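Local coordinates for protein pectinesterase (Aspergillus niger, PDB 5C1E) that hydrolyses the methyl esters of pectin's galacturonate units, releasing methanol, and probably helps macerate plant tissue, at residues E1-V13 and L57-Y69. Sequence-based numbering, arbitrary orientation.
Sequences ESRTSAPSGCLTV and LTLYGETTDTSTY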
loop_
_atom_site.group_PDB
_atom_site.type_symbol
_atom_site.label_atom_id
_atom_site.label_comp_id
_atom_site.label_asym_id
_atom_site.label_seq_id
_atom_site.Cartn_x
_atom_site.Cartn_y
_atom_site.Cartn_z
ATOM N N GLU A 1 -7.276 -3.020 -20.728
ATOM C CA GLU A 1 -8.518 -3.829 -20.844
ATOM C C GLU A 1 -9.623 -3.164 -20.031
ATOM O O GLU A 1 -9.340 -2.429 -19.088
ATOM C CB GLU A 1 -8.262 -5.268 -20.365
ATOM C CG GLU A 1 -9.476 -5.972 -19.789
ATOM C CD GLU A 1 -9.174 -7.352 -19.240
ATOM O OE1 GLU A 1 -9.702 -7.680 -18.144
ATOM O OE2 GLU A 1 -8.420 -8.097 -19.910
ATOM N N SER A 2 -10.875 -3.422 -20.403
ATOM C CA SER A 2 -12.013 -3.079 -19.556
ATOM C C SER A 2 -12.459 -4.357 -18.840
ATOM O O SER A 2 -12.464 -5.423 -19.441
ATOM C CB SER A 2 -13.165 -2.489 -20.386
ATOM O OG SER A 2 -12.775 -1.325 -21.121
ATOM N N ARG A 3 -12.782 -4.275 -17.553
ATOM C CA ARG A 3 -13.351 -5.417 -16.848
ATOM C C ARG A 3 -14.752 -5.062 -16.377
ATOM O O ARG A 3 -14.922 -4.371 -15.367
ATOM C CB ARG A 3 -12.472 -5.848 -15.675
ATOM C CG ARG A 3 -13.014 -7.079 -14.953
ATOM C CD ARG A 3 -12.229 -7.404 -13.681
ATOM N NE ARG A 3 -10.799 -7.472 -13.947
ATOM C CZ ARG A 3 -9.881 -6.631 -13.461
ATOM N NH1 ARG A 3 -10.202 -5.619 -12.621
ATOM N NH2 ARG A 3 -8.605 -6.807 -13.832
ATOM N N THR A 4 -15.759 -5.502 -17.130
ATOM C CA THR A 4 -17.142 -5.107 -16.869
ATOM C C THR A 4 -18.064 -6.288 -16.616
ATOM O O THR A 4 -19.281 -6.136 -16.552
ATOM C CB THR A 4 -17.693 -4.253 -18.016
ATOM O OG1 THR A 4 -17.808 -5.062 -19.181
ATOM C CG2 THR A 4 -16.745 -3.093 -18.301
ATOM N N SER A 5 -17.477 -7.469 -16.449
ATOM C CA SER A 5 -18.213 -8.633 -15.984
ATOM C C SER A 5 -17.214 -9.598 -15.382
ATOM O O SER A 5 -15.991 -9.394 -15.488
ATOM C CB SER A 5 -18.988 -9.287 -17.118
ATOM O OG SER A 5 -18.097 -9.821 -18.067
ATOM N N ALA A 6 -17.722 -10.636 -14.729
ATOM C CA ALA A 6 -16.850 -11.530 -13.970
ATOM C C ALA A 6 -15.890 -12.284 -14.872
ATOM O O ALA A 6 -16.307 -12.890 -15.845
ATOM C CB ALA A 6 -17.674 -12.510 -13.156
ATOM N N PRO A 7 -14.588 -12.234 -14.567
ATOM C CA PRO A 7 -13.722 -13.147 -15.285
ATOM C C PRO A 7 -14.093 -14.618 -15.046
ATOM O O PRO A 7 -14.892 -14.950 -14.153
ATOM C CB PRO A 7 -12.335 -12.826 -14.731
ATOM C CG PRO A 7 -12.427 -11.416 -14.260
ATOM C CD PRO A 7 -13.835 -11.281 -13.742
ATOM N N SER A 8 -13.493 -15.477 -15.858
ATOM C CA SER A 8 -13.789 -16.897 -15.861
ATOM C C SER A 8 -13.740 -17.477 -14.452
ATOM O O SER A 8 -12.745 -17.353 -13.764
ATOM C CB SER A 8 -12.781 -17.654 -16.738
ATOM O OG SER A 8 -13.209 -18.994 -16.895
ATOM N N GLY A 9 -14.836 -18.090 -14.036
ATOM C CA GLY A 9 -14.894 -18.816 -12.777
ATOM C C GLY A 9 -15.122 -17.990 -11.531
ATOM O O GLY A 9 -15.266 -18.563 -10.456
ATOM N N CYS A 10 -15.171 -16.659 -11.641
ATOM C CA CYS A 10 -15.245 -15.834 -10.434
ATOM C C CYS A 10 -16.651 -15.774 -9.867
ATOM O O CYS A 10 -17.618 -15.812 -10.609
ATOM C CB CYS A 10 -14.728 -14.404 -10.668
ATOM S SG CYS A 10 -13.013 -14.316 -11.223
ATOM N N LEU A 11 -16.736 -15.669 -8.546
ATOM C CA LEU A 11 -17.985 -15.363 -7.850
ATOM C C LEU A 11 -18.318 -13.888 -8.124
ATOM O O LEU A 11 -17.408 -13.079 -8.311
ATOM C CB LEU A 11 -17.833 -15.572 -6.345
ATOM C CG LEU A 11 -17.741 -16.989 -5.761
ATOM C CD1 LEU A 11 -16.578 -17.770 -6.325
ATOM C CD2 LEU A 11 -17.633 -16.918 -4.247
ATOM N N THR A 12 -19.601 -13.537 -8.134
ATOM C CA THR A 12 -19.990 -12.157 -8.449
ATOM C C THR A 12 -20.646 -11.468 -7.269
ATOM O O THR A 12 -21.544 -12.026 -6.655
ATOM C CB THR A 12 -20.973 -12.074 -9.602
ATOM O OG1 THR A 12 -22.120 -12.882 -9.306
ATOM C CG2 THR A 12 -20.322 -12.544 -10.907
ATOM N N VAL A 13 -20.218 -10.237 -7.007
ATOM C CA VAL A 13 -20.793 -9.391 -5.978
ATOM C C VAL A 13 -21.349 -8.151 -6.651
ATOM O O VAL A 13 -20.692 -7.581 -7.515
ATOM C CB VAL A 13 -19.736 -8.926 -4.965
ATOM C CG1 VAL A 13 -20.340 -7.932 -3.984
ATOM C CG2 VAL A 13 -19.142 -10.122 -4.210
ATOM N N LEU A 57 -6.446 -16.464 -3.624
ATOM C CA LEU A 57 -7.632 -15.659 -3.946
ATOM C C LEU A 57 -7.216 -14.446 -4.749
ATOM O O LEU A 57 -6.195 -13.807 -4.435
ATOM C CB LEU A 57 -8.338 -15.208 -2.668
ATOM C CG LEU A 57 -9.533 -14.273 -2.806
ATOM C CD1 LEU A 57 -10.673 -14.997 -3.502
ATOM C CD2 LEU A 57 -9.995 -13.772 -1.455
ATOM N N THR A 58 -7.998 -14.155 -5.789
ATOM C CA THR A 58 -7.919 -12.884 -6.522
ATOM C C THR A 58 -9.244 -12.139 -6.421
ATOM O O THR A 58 -10.322 -12.713 -6.681
ATOM C CB THR A 58 -7.553 -13.114 -8.003
ATOM O OG1 THR A 58 -6.305 -13.787 -8.052
ATOM C CG2 THR A 58 -7.430 -11.782 -8.748
ATOM N N LEU A 59 -9.175 -10.863 -6.021
ATOM C CA LEU A 59 -10.339 -9.996 -5.976
ATOM C C LEU A 59 -10.242 -8.933 -7.081
ATOM O O LEU A 59 -9.262 -8.183 -7.127
ATOM C CB LEU A 59 -10.396 -9.338 -4.605
ATOM C CG LEU A 59 -11.603 -8.525 -4.152
ATOM C CD1 LEU A 59 -12.923 -9.295 -4.158
ATOM C CD2 LEU A 59 -11.290 -8.053 -2.740
ATOM N N TYR A 60 -11.231 -8.898 -7.976
ATOM C CA TYR A 60 -11.239 -7.983 -9.107
ATOM C C TYR A 60 -12.338 -6.976 -8.960
ATOM O O TYR A 60 -13.478 -7.351 -8.708
ATOM C CB TYR A 60 -11.567 -8.719 -10.395
ATOM C CG TYR A 60 -10.603 -9.762 -10.850
ATOM C CD1 TYR A 60 -9.394 -9.408 -11.422
ATOM C CD2 TYR A 60 -10.924 -11.107 -10.770
ATOM C CE1 TYR A 60 -8.515 -10.376 -11.897
ATOM C CE2 TYR A 60 -10.052 -12.071 -11.239
ATOM C CZ TYR A 60 -8.851 -11.697 -11.808
ATOM O OH TYR A 60 -7.984 -12.664 -12.254
ATOM N N GLY A 61 -12.023 -5.712 -9.205
ATOM C CA GLY A 61 -13.025 -4.663 -9.265
ATOM C C GLY A 61 -13.391 -4.296 -10.687
ATOM O O GLY A 61 -12.570 -4.356 -11.600
ATOM N N GLU A 62 -14.640 -3.908 -10.864
ATOM C CA GLU A 62 -15.138 -3.419 -12.141
ATOM C C GLU A 62 -14.443 -2.125 -12.519
ATOM O O GLU A 62 -14.306 -1.228 -11.682
ATOM C CB GLU A 62 -16.657 -3.189 -12.051
ATOM C CG GLU A 62 -17.259 -2.635 -13.324
ATOM C CD GLU A 62 -18.756 -2.415 -13.249
ATOM O OE1 GLU A 62 -19.382 -2.781 -12.261
ATOM O OE2 GLU A 62 -19.307 -1.846 -14.214
ATOM N N THR A 63 -13.982 -2.037 -13.767
ATOM C CA THR A 63 -13.403 -0.797 -14.284
ATOM C C THR A 63 -13.318 -0.770 -15.799
ATOM O O THR A 63 -13.114 -1.798 -16.418
ATOM C CB THR A 63 -11.977 -0.553 -13.710
ATOM O OG1 THR A 63 -11.433 0.646 -14.267
ATOM C CG2 THR A 63 -11.043 -1.714 -14.001
ATOM N N THR A 64 -13.459 0.425 -16.383
ATOM C CA THR A 64 -13.297 0.613 -17.823
ATOM C C THR A 64 -11.831 0.513 -18.267
ATOM O O THR A 64 -11.563 0.314 -19.447
ATOM C CB THR A 64 -13.897 1.968 -18.297
ATOM O OG1 THR A 64 -14.095 1.942 -19.714
ATOM C CG2 THR A 64 -12.999 3.136 -17.924
ATOM N N ASP A 65 -10.894 0.637 -17.321
ATOM C CA ASP A 65 -9.453 0.613 -17.618
ATOM C C ASP A 65 -8.703 0.007 -16.428
ATOM O O ASP A 65 -8.452 0.668 -15.409
ATOM C CB ASP A 65 -8.954 2.035 -17.921
ATOM C CG ASP A 65 -7.489 2.077 -18.348
ATOM O OD1 ASP A 65 -6.814 1.032 -18.309
ATOM O OD2 ASP A 65 -7.026 3.172 -18.753
ATOM N N THR A 66 -8.343 -1.259 -16.567
ATOM C CA THR A 66 -7.656 -2.001 -15.515
ATOM C C THR A 66 -6.228 -1.503 -15.254
ATOM O O THR A 66 -5.669 -1.806 -14.196
ATOM C CB THR A 66 -7.566 -3.493 -15.873
ATOM O OG1 THR A 66 -6.912 -3.629 -17.134
ATOM C CG2 THR A 66 -8.937 -4.132 -15.962
ATOM N N SER A 67 -5.649 -0.766 -16.214
ATOM C CA SER A 67 -4.253 -0.324 -16.159
ATOM C C SER A 67 -4.009 0.840 -15.182
ATOM O O SER A 67 -2.851 1.191 -14.885
ATOM C CB SER A 67 -3.777 0.066 -17.571
ATOM O OG SER A 67 -4.277 1.348 -17.936
ATOM N N THR A 68 -5.090 1.424 -14.660
ATOM C CA THR A 68 -5.012 2.550 -13.750
ATOM C C THR A 68 -5.938 2.328 -12.552
ATOM O O THR A 68 -6.809 1.462 -12.589
ATOM C CB THR A 68 -5.398 3.847 -14.501
ATOM O OG1 THR A 68 -5.297 4.975 -13.631
ATOM C CG2 THR A 68 -6.836 3.783 -15.057
ATOM N N TYR A 69 -5.727 3.106 -11.491
ATOM C CA TYR A 69 -6.680 3.209 -10.375
ATOM C C TYR A 69 -7.771 4.289 -10.635
ATOM O O TYR A 69 -8.821 4.334 -9.938
ATOM C CB TYR A 69 -5.947 3.557 -9.077
ATOM C CG TYR A 69 -5.270 4.911 -9.101
ATOM C CD1 TYR A 69 -5.974 6.068 -8.777
ATOM C CD2 TYR A 69 -3.913 5.033 -9.384
ATOM C CE1 TYR A 69 -5.356 7.306 -8.791
ATOM C CE2 TYR A 69 -3.286 6.274 -9.403
ATOM C CZ TYR A 69 -4.015 7.407 -9.098
ATOM O OH TYR A 69 -3.410 8.646 -9.109
HETATM O O HOH W 1 -6.443 -0.745 -20.445
#
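Y60, near the end of strand 57-61, meets three residues of the N-terminal arm. P7 CG lies over one face of its ring, 4.0 Å from the centroid, a CH-pi contact; C10, disulfide-bonded to C37, brings SG to the ring edge, 3.7 Å from Y60 CE2. The side chains of R3 and Y60 cross at about a right angle, R3 CZ 3.5 Å from Y60 CD1, with the guanidinium tilted 37° from the ring plane rather than stacked flat. Next comes the carbonyl of G61, which takes R3 NH1 nearly in the guanidinium plane (2.9 Å from NH1 to G61 O); N105 binds the same nitrogen. The chain of R3 leaves with CG anti to the backbone N (chi1 -178°) and bends at chi3, -52°, as it runs to this carbonyl. At E62, CA touches R3 O, while the carboxylate turns to S42. T63 and R3 then exchange both backbone bonds, R3 N to T63 O being 2.7 Å. T64 O receives the hydroxyl of S2, 2.6 Å from OG. D65 OD1 accepts from S67 N, an Asx turn, and from S67 OG. Last, T66 N donates to E1 O at 3.0 Å, and T66 CG2 lies over the rim of the guanidinium face opposite Y60 CD1. One antiparallel bridge, R3 with T63, and these flanking bonds thus hold the N-terminal arm to the loop following a strand of the right-handed parallel beta-helix, the fold of pectin methylesterases.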